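Local structure of disulfide isomerase (Salmonella enterica subsp. enterica serovar Typhimurium, 3L9U) at residues 16-21 / 174-179; 69-74 / 151-156. The protein introduces disulfide bonds by passing its own disulfide to other proteins, and probably works with DsbI to form an essential disulfide in AssT. One frame throughout, in Å; residues are numbered along the deposited sequence. Where two conformers were deposited one is given.

Interaction 1 (16-21 / 174-179); sequences EKPIPN and NGKYLI
Ile-19, Pro-18 and Gly-175 meet where the loop leaving strand 12-14, an edge strand of this thioredoxin-fold sheet, runs past the turn of the 170-173/177-179 β-hairpin. Asn-174 and Gly-175 both have positive phi, close to a type I' turn, and a classic beta bulge follows at Lys-176 and Tyr-177. The one direct hydrogen bond across the contact runs from Ile-19 N to Gly-175 O (2.8 Å); it is bent at the hydrogen (147°) but lies in the carbonyl plane, on a lone pair. Pro-18 closes over the same oxygen, with its CA 3.2 Å and its CB 3.4 Å from Gly-175 O, so the carbonyl is gripped by one N-H and flanked by ring carbons. Backbone bonds of Lys-176 with Leu-15 and of Leu-178 with Met-13 continue the pairing along strand 12-14 and the residue after it.

From this seam the side chains diverge. The backbone of Ile-19 sets CB alongside the turn, 3.9 Å from Gly-175 O; with CG1 anti to the carbonyl carbon (chi1 -62°), the side chain touches Val-162 of helix 159-166. Lys-176 also has CG beside its backbone N, and this methylene meets Pro-18 CB at 4.1 Å in a light aliphatic contact. The lysine chain stays extended until it bends at chi4, while its CB sits over one face of the Tyr-177 ring, offset toward the rim. The amide of Asn-174 is held outside the seam: ND2 bonds to Ala-198 O and OD1, weakly, to Lys-24 N. Bare of a side chain, Gly-175 lets its CA come within 3.6 Å of Ile-19 O; that oxygen accepts a hydrogen bond from a water (2.8 Å), which also donates weakly to Asn-174 O (3.3 Å).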
ATOM      1  N   GLU A  16     -18.523  -6.006  -1.811  1.00 12.04           N
ATOM      2  CA  GLU A  16     -19.854  -5.437  -1.633  1.00 12.45           C
ATOM      3  C   GLU A  16     -19.841  -3.919  -1.839  1.00 13.02           C
ATOM      4  O   GLU A  16     -20.782  -3.342  -2.398  1.00 14.28           O
ATOM      5  CB  GLU A  16     -20.373  -5.769  -0.234  1.00 14.12           C
ATOM      6  CG  GLU A  16     -21.771  -5.301   0.022  1.00 16.72           C
ATOM      7  CD  GLU A  16     -22.287  -5.723   1.376  1.00 19.81           C
ATOM      8  OE1 GLU A  16     -21.574  -6.464   2.098  1.00 18.76           O
ATOM      9  OE2 GLU A  16     -23.416  -5.313   1.708  1.00 24.31           O
ATOM     10  N   LYS A  17     -18.768  -3.286  -1.374  1.00 12.93           N
ATOM     11  CA  LYS A  17     -18.594  -1.855  -1.505  1.00 13.63           C
ATOM     12  C   LYS A  17     -17.276  -1.582  -2.217  1.00 12.99           C
ATOM     13  O   LYS A  17     -16.217  -1.543  -1.596  1.00 15.00           O
ATOM     14  CB  LYS A  17     -18.608  -1.194  -0.126  1.00 17.48           C
ATOM     15  CG  LYS A  17     -18.472   0.310  -0.171  1.00 21.54           C
ATOM     16  CD  LYS A  17     -18.523   0.900   1.230  1.00 26.30           C
ATOM     17  CE  LYS A  17     -18.376   2.404   1.192  1.00 30.99           C
ATOM     18  NZ  LYS A  17     -18.436   2.979   2.567  1.00 34.12           N
ATOM     19  N   PRO A  18     -17.337  -1.411  -3.535  1.00 11.89           N
ATOM     20  CA  PRO A  18     -16.107  -1.168  -4.291  1.00 11.69           C
ATOM     21  C   PRO A  18     -15.397   0.091  -3.838  1.00 11.97           C
ATOM     22  O   PRO A  18     -16.020   1.018  -3.306  1.00 14.40           O
ATOM     23  CB  PRO A  18     -16.601  -1.009  -5.730  1.00 14.42           C
ATOM     24  CG  PRO A  18     -17.911  -1.704  -5.765  1.00 17.05           C
ATOM     25  CD  PRO A  18     -18.518  -1.521  -4.405  1.00 14.11           C
ATOM     26  N   ILE A  19     -14.089   0.119  -4.048  1.00 11.00           N
ATOM     27  CA  ILE A  19     -13.326   1.345  -3.869  1.00 10.94           C
ATOM     28  C   ILE A  19     -13.597   2.207  -5.096  1.00 11.61           C
ATOM     29  O   ILE A  19     -13.365   1.783  -6.229  1.00 13.56           O
ATOM     30  CB  ILE A  19     -11.819   1.056  -3.733  1.00 10.44           C
ATOM     31  CG1 ILE A  19     -11.549   0.189  -2.492  1.00 12.43           C
ATOM     32  CG2 ILE A  19     -11.026   2.359  -3.682  1.00 10.84           C
ATOM     33  CD1 ILE A  19     -10.099  -0.252  -2.363  1.00 12.68           C
ATOM     34  N   PRO A  20     -14.131   3.413  -4.886  1.00 12.14           N
ATOM     35  CA  PRO A  20     -14.510   4.236  -6.037  1.00 12.63           C
ATOM     36  C   PRO A  20     -13.310   4.850  -6.761  1.00 12.23           C
ATOM     37  O   PRO A  20     -12.224   4.953  -6.187  1.00 13.10           O
ATOM     38  CB  PRO A  20     -15.382   5.328  -5.415  1.00 14.97           C
ATOM     39  CG  PRO A  20     -14.977   5.399  -3.999  1.00 14.58           C
ATOM     40  CD  PRO A  20     -14.470   4.040  -3.596  1.00 12.31           C
ATOM     41  N   ASN A  21     -13.507   5.233  -8.018  1.00 13.99           N
ATOM     42  CA  ASN A  21     -12.479   5.960  -8.758  1.00 15.54           C
ATOM     43  C   ASN A  21     -11.155   5.210  -8.770  1.00 15.78           C
ATOM     44  O   ASN A  21     -10.083   5.795  -8.571  1.00 17.84           O
ATOM     45  CB  ASN A  21     -12.292   7.350  -8.150  1.00 19.67           C
ATOM     46  CG  ASN A  21     -13.601   8.111  -8.042  1.00 22.99           C
ATOM     47  OD1 ASN A  21     -13.977   8.584  -6.968  1.00 24.49           O
ATOM     48  ND2 ASN A  21     -14.315   8.216  -9.161  1.00 23.52           N
ATOM     49  N   ASN A 174      -9.084  -2.962  -9.903  1.00  9.35           N
ATOM     50  CA  ASN A 174     -10.121  -2.052 -10.415  1.00 10.29           C
ATOM     51  C   ASN A 174     -11.094  -1.570  -9.338  1.00 10.14           C
ATOM     52  O   ASN A 174     -12.218  -1.165  -9.640  1.00 12.79           O
ATOM     53  CB  ASN A 174     -10.895  -2.680 -11.583  1.00 11.02           C
ATOM     54  CG  ASN A 174     -10.049  -2.828 -12.830  1.00 11.75           C
ATOM     55  OD1 ASN A 174      -8.919  -2.354 -12.881  1.00 14.03           O
ATOM     56  ND2 ASN A 174     -10.599  -3.488 -13.849  1.00 15.00           N
ATOM     57  N   GLY A 175     -10.647  -1.616  -8.084  1.00  9.11           N
ATOM     58  CA  GLY A 175     -11.468  -1.233  -6.951  1.00 10.09           C
ATOM     59  C   GLY A 175     -12.582  -2.213  -6.635  1.00 10.73           C
ATOM     60  O   GLY A 175     -13.339  -2.001  -5.688  1.00 12.01           O
ATOM     61  N   LYS A 176     -12.669  -3.298  -7.407  1.00 10.78           N
ATOM     62  CA  LYS A 176     -13.844  -4.175  -7.378  1.00 11.76           C
ATOM     63  C   LYS A 176     -13.580  -5.614  -6.933  1.00 11.06           C
ATOM     64  O   LYS A 176     -14.447  -6.243  -6.321  1.00 12.45           O
ATOM     65  CB  LYS A 176     -14.524  -4.181  -8.753  1.00 15.51           C
ATOM     66  CG  LYS A 176     -15.158  -2.857  -9.108  1.00 21.55           C
ATOM     67  CD  LYS A 176     -15.694  -2.861 -10.534  0.57 25.25           C
ATOM     68  CE  LYS A 176     -16.362  -1.541 -10.877  0.32 30.01           C
ATOM     69  NZ  LYS A 176     -17.712  -1.765 -11.464  0.39 32.56           N
ATOM     70  N   TYR A 177     -12.398  -6.139  -7.249  1.00  9.58           N
ATOM     71  CA  TYR A 177     -12.118  -7.557  -7.017  1.00 10.04           C
ATOM     72  C   TYR A 177     -11.015  -7.706  -5.992  1.00 10.41           C
ATOM     73  O   TYR A 177      -9.889  -7.259  -6.212  1.00 11.59           O
ATOM     74  CB  TYR A 177     -11.711  -8.258  -8.315  1.00 11.77           C
ATOM     75  CG  TYR A 177     -12.691  -8.044  -9.438  1.00 13.35           C
ATOM     76  CD1 TYR A 177     -13.854  -8.794  -9.516  1.00 17.16           C
ATOM     77  CD2 TYR A 177     -12.461  -7.083 -10.404  1.00 14.91           C
ATOM     78  CE1 TYR A 177     -14.763  -8.588 -10.528  1.00 18.49           C
ATOM     79  CE2 TYR A 177     -13.357  -6.877 -11.423  1.00 16.15           C
ATOM     80  CZ  TYR A 177     -14.505  -7.631 -11.482  1.00 19.05           C
ATOM     81  OH  TYR A 177     -15.405  -7.430 -12.502  1.00 23.79           O
ATOM     82  N   LEU A 178     -11.350  -8.329  -4.870  1.00 10.09           N
ATOM     83  CA  LEU A 178     -10.392  -8.576  -3.806  1.00  9.68           C
ATOM     84  C   LEU A 178      -9.800  -9.968  -3.967  1.00 10.44           C
ATOM     85  O   LEU A 178     -10.526 -10.957  -4.040  1.00 12.46           O
ATOM     86  CB  LEU A 178     -11.080  -8.452  -2.444  1.00 10.45           C
ATOM     87  CG  LEU A 178     -10.249  -8.857  -1.225  1.00 11.54           C
ATOM     88  CD1 LEU A 178      -8.980  -8.009  -1.104  1.00 11.96           C
ATOM     89  CD2 LEU A 178     -11.094  -8.766   0.043  1.00 14.61           C
ATOM     90  N   ILE A 179      -8.477 -10.031  -4.036  1.00 10.31           N
ATOM     91  CA  ILE A 179      -7.761 -11.297  -4.103  1.00  9.20           C
ATOM     92  C   ILE A 179      -7.628 -11.903  -2.707  1.00 11.24           C
ATOM     93  O   ILE A 179      -7.457 -11.178  -1.719  1.00 11.79           O
ATOM     94  CB  ILE A 179      -6.366 -11.067  -4.748  1.00  8.53           C
ATOM     95  CG1 ILE A 179      -6.548 -10.634  -6.211  1.00 10.04           C
ATOM     96  CG2 ILE A 179      -5.472 -12.304  -4.617  1.00  9.64           C
ATOM     97  CD1 ILE A 179      -5.267 -10.247  -6.911  1.00 11.11           C
TER
HETATM   98  O   HOH W   1     -13.376   1.893  -9.067  1.00 32.28           O

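Interaction 2 (69-74 / 151-156); sequences YGKQAS and ETLEKW
Ser-74, on the first turns of helix 70-86, packs against Leu-153 and Trp-156 of segment 151-156. As in DsbA-like proteins, helix 70-86 probably belongs to the helical insertion in the thioredoxin fold, and helix 147-155 lies toward its end. The tight part is centred on the backbone and CB of Ser-74. Leu-153, with CG anti to its carbonyl carbon (chi1 -68°), presents CD2 alone: this methyl lies 3.6 Å from Ser-74 O and 3.7 Å from Ser-74 CB. Trp-156, three residues on, brings its six-membered ring, CZ3 at 3.5 Å from Ser-74 O and CE3 at 4.1 Å from Ser-74 CB, the carbonyl oxygen approaching the indole at a slant. Thr-152, four residues earlier, rests CG2 over one face of the indole near the rim, and beyond the two segments the indole meets the ring of Phe-61 with the planes at about 45°. No hydrogen bond crosses between the two segments; the interface is made of methyl, methylene and aromatic carbon around a helix carbonyl.

Toward solvent the contact thins out. Lys-71, one turn before Ser-74, reaches the partner helix only through CE, which stands 4.2 Å from Leu-153 CD2, the lysine chain slanting across the leucine. Lys-71 CG is anti to the backbone N (chi1 -176°), and the bend at chi2 carries CD and CE toward Leu-153, while the bend at chi4 sets NZ farther off; Lys-71 also touches Glu-64. Leu-153 thus has one methyl shared between the buried serine and the looser lysine, and also touches Glu-75 and Ala-78 farther along helix 70-86. The polar partner of Ser-74 OG lies on the sheet: OG is hydrogen-bonded to ND1 of His-62, on strand 57-62.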
ATOM      1  N   TYR A  69       0.618   4.180  15.297  1.00 15.33           N
ATOM      2  CA  TYR A  69       0.995   5.302  14.443  1.00 14.58           C
ATOM      3  C   TYR A  69       0.457   5.181  13.022  1.00 14.19           C
ATOM      4  O   TYR A  69       1.053   5.702  12.083  1.00 14.02           O
ATOM      5  CB  TYR A  69       2.518   5.437  14.409  1.00 14.57           C
ATOM      6  CG  TYR A  69       3.128   5.761  15.757  1.00 13.52           C
ATOM      7  CD1 TYR A  69       2.914   6.999  16.354  1.00 13.48           C
ATOM      8  CD2 TYR A  69       3.918   4.837  16.430  1.00 14.07           C
ATOM      9  CE1 TYR A  69       3.473   7.307  17.585  1.00 14.08           C
ATOM     10  CE2 TYR A  69       4.488   5.133  17.664  1.00 14.82           C
ATOM     11  CZ  TYR A  69       4.258   6.371  18.235  1.00 14.59           C
ATOM     12  OH  TYR A  69       4.813   6.686  19.452  1.00 15.66           O
ATOM     13  N   GLY A  70      -0.673   4.503  12.865  1.00 14.23           N
ATOM     14  CA  GLY A  70      -1.239   4.279  11.545  1.00 13.31           C
ATOM     15  C   GLY A  70      -1.456   5.566  10.762  1.00 14.84           C
ATOM     16  O   GLY A  70      -1.098   5.663   9.588  1.00 15.48           O
ATOM     17  N   LYS A  71      -2.044   6.571  11.400  1.00 17.23           N
ATOM     18  CA  LYS A  71      -2.338   7.796  10.669  1.00 18.56           C
ATOM     19  C   LYS A  71      -1.077   8.592  10.358  1.00 17.62           C
ATOM     20  O   LYS A  71      -0.972   9.196   9.291  1.00 17.75           O
ATOM     21  CB  LYS A  71      -3.369   8.660  11.396  1.00 23.01           C
ATOM     22  CG  LYS A  71      -3.793   9.910  10.614  1.00 27.35           C
ATOM     23  CD  LYS A  71      -4.530   9.574   9.323  1.00 31.61           C
ATOM     24  CE  LYS A  71      -4.915  10.838   8.558  1.00 35.22           C
ATOM     25  NZ  LYS A  71      -5.891  11.677   9.307  1.00 37.27           N
ATOM     26  N   GLN A  72      -0.116   8.598  11.279  1.00 17.44           N
ATOM     27  CA  GLN A  72       1.150   9.280  11.015  1.00 16.48           C
ATOM     28  C   GLN A  72       1.843   8.658   9.801  1.00 15.40           C
ATOM     29  O   GLN A  72       2.364   9.367   8.936  1.00 16.55           O
ATOM     30  CB  GLN A  72       2.084   9.234  12.231  1.00 16.82           C
ATOM     31  CG  GLN A  72       1.680  10.149  13.377  1.00 17.62           C
ATOM     32  CD  GLN A  72       0.631   9.535  14.281  1.00 18.77           C
ATOM     33  OE1 GLN A  72       0.199   8.407  14.069  1.00 19.57           O
ATOM     34  NE2 GLN A  72       0.226  10.276  15.306  1.00 19.81           N
ATOM     35  N   ALA A  73       1.859   7.328   9.748  1.00 13.42           N
ATOM     36  CA  ALA A  73       2.441   6.630   8.612  1.00 12.35           C
ATOM     37  C   ALA A  73       1.695   6.982   7.328  1.00 13.57           C
ATOM     38  O   ALA A  73       2.312   7.234   6.293  1.00 15.08           O
ATOM     39  CB  ALA A  73       2.419   5.126   8.846  1.00 13.16           C
ATOM     40  N   SER A  74       0.368   6.974   7.390  1.00 12.13           N
ATOM     41  CA  SER A  74      -0.427   7.324   6.220  1.00 13.61           C
ATOM     42  C   SER A  74      -0.072   8.722   5.712  1.00 14.91           C
ATOM     43  O   SER A  74       0.059   8.944   4.505  1.00 15.99           O
ATOM     44  CB  SER A  74      -1.929   7.260   6.530  1.00 13.64           C
ATOM     45  OG  SER A  74      -2.372   5.923   6.671  1.00 13.40           O
ATOM     46  N   GLU A 151      -6.679  14.646  -0.009  0.58 13.70           N
ATOM     47  CA  GLU A 151      -7.663  13.784  -0.665  0.58 13.19           C
ATOM     48  C   GLU A 151      -7.213  12.319  -0.685  0.58 14.13           C
ATOM     49  O   GLU A 151      -8.032  11.416  -0.536  0.58 13.78           O
ATOM     50  CB  GLU A 151      -8.000  14.277  -2.074  0.58 14.59           C
ATOM     51  CG  GLU A 151      -9.068  13.443  -2.784  0.58 16.65           C
ATOM     52  CD  GLU A 151     -10.363  13.308  -1.993  0.58 19.43           C
ATOM     53  OE1 GLU A 151     -10.669  14.186  -1.157  0.58 20.48           O
ATOM     54  OE2 GLU A 151     -11.085  12.313  -2.218  0.58 21.87           O
ATOM     55  N   THR A 152      -5.916  12.078  -0.852  1.00 14.02           N
ATOM     56  CA  THR A 152      -5.415  10.707  -0.735  1.00 13.50           C
ATOM     57  C   THR A 152      -5.769  10.121   0.628  1.00 12.98           C
ATOM     58  O   THR A 152      -6.205   8.979   0.731  1.00 13.31           O
ATOM     59  CB  THR A 152      -3.886  10.653  -0.909  1.00 15.78           C
ATOM     60  OG1 THR A 152      -3.544  11.064  -2.237  1.00 17.77           O
ATOM     61  CG2 THR A 152      -3.357   9.242  -0.662  1.00 15.96           C
ATOM     62  N   LEU A 153      -5.577  10.904   1.681  1.00 13.44           N
ATOM     63  CA  LEU A 153      -5.888  10.428   3.025  1.00 14.39           C
ATOM     64  C   LEU A 153      -7.375  10.113   3.160  1.00 14.12           C
ATOM     65  O   LEU A 153      -7.753   9.143   3.813  1.00 15.88           O
ATOM     66  CB  LEU A 153      -5.426  11.437   4.080  1.00 14.81           C
ATOM     67  CG  LEU A 153      -3.901  11.538   4.163  1.00 15.96           C
ATOM     68  CD1 LEU A 153      -3.473  12.749   4.981  1.00 16.64           C
ATOM     69  CD2 LEU A 153      -3.296  10.238   4.731  1.00 16.89           C
ATOM     70  N   GLU A 154      -8.223  10.922   2.535  0.52 13.72           N
ATOM     71  CA  GLU A 154      -9.655  10.640   2.556  0.52 14.50           C
ATOM     72  C   GLU A 154      -9.982   9.344   1.804  0.52 13.19           C
ATOM     73  O   GLU A 154     -10.769   8.527   2.280  0.52 13.79           O
ATOM     74  CB  GLU A 154     -10.457  11.811   1.985  0.52 16.27           C
ATOM     75  CG  GLU A 154     -11.970  11.642   2.075  0.52 20.11           C
ATOM     76  CD  GLU A 154     -12.482  11.558   3.509  0.52 24.38           C
ATOM     77  OE1 GLU A 154     -11.721  11.886   4.446  0.52 25.22           O
ATOM     78  OE2 GLU A 154     -13.655  11.166   3.696  0.52 26.91           O
ATOM     79  N   LYS A 155      -9.377   9.158   0.635  1.00 12.74           N
ATOM     80  CA  LYS A 155      -9.589   7.931  -0.135  1.00 11.24           C
ATOM     81  C   LYS A 155      -9.194   6.702   0.684  1.00 10.82           C
ATOM     82  O   LYS A 155      -9.875   5.670   0.659  1.00 11.24           O
ATOM     83  CB  LYS A 155      -8.775   7.952  -1.430  1.00 13.22           C
ATOM     84  CG  LYS A 155      -9.297   8.928  -2.472  1.00 16.66           C
ATOM     85  CD  LYS A 155      -8.568   8.797  -3.801  1.00 21.09           C
ATOM     86  CE  LYS A 155      -7.145   9.316  -3.737  1.00 24.56           C
ATOM     87  NZ  LYS A 155      -6.535   9.429  -5.101  1.00 27.44           N
ATOM     88  N   TRP A 156      -8.082   6.803   1.400  1.00 10.46           N
ATOM     89  CA  TRP A 156      -7.577   5.641   2.115  1.00 11.56           C
ATOM     90  C   TRP A 156      -8.452   5.251   3.295  1.00 11.90           C
ATOM     91  O   TRP A 156      -8.258   4.187   3.868  1.00 13.23           O
ATOM     92  CB  TRP A 156      -6.137   5.846   2.568  1.00 10.57           C
ATOM     93  CG  TRP A 156      -5.148   5.882   1.446  1.00 10.27           C
ATOM     94  CD1 TRP A 156      -5.389   5.662   0.116  1.00 10.69           C
ATOM     95  CD2 TRP A 156      -3.752   6.161   1.564  1.00 10.16           C
ATOM     96  NE1 TRP A 156      -4.209   5.776  -0.600  1.00 10.02           N
ATOM     97  CE2 TRP A 156      -3.194   6.082   0.270  1.00 10.68           C
ATOM     98  CE3 TRP A 156      -2.914   6.459   2.649  1.00 10.11           C
ATOM     99  CZ2 TRP A 156      -1.838   6.303   0.026  1.00 11.09           C
ATOM    100  CZ3 TRP A 156      -1.565   6.681   2.406  1.00 10.33           C
ATOM    101  CH2 TRP A 156      -1.039   6.594   1.102  1.00 12.10           C
TER

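In the fold
The two contacts hold different elements of one chain: interaction 1 joins a loop to a hairpin turn beside the sheet, while interaction 2 joins two helices in or near the probable helical insertion. Their centres lie 18 Å apart and their nearest atoms about 6 Å, without touching; along the sequence, interaction 2 is nested inside the loop that interaction 1 closes. Interaction 1 is half surface, and its chemistry is chiefly polar: a backbone hydrogen bond, and a water whose second bond is weak. Interaction 2 is mostly buried and relies on apolar side chains against a helix backbone. Each nevertheless reaches a sheet strand, 12-14 through backbone pairing and 57-62 through side chains.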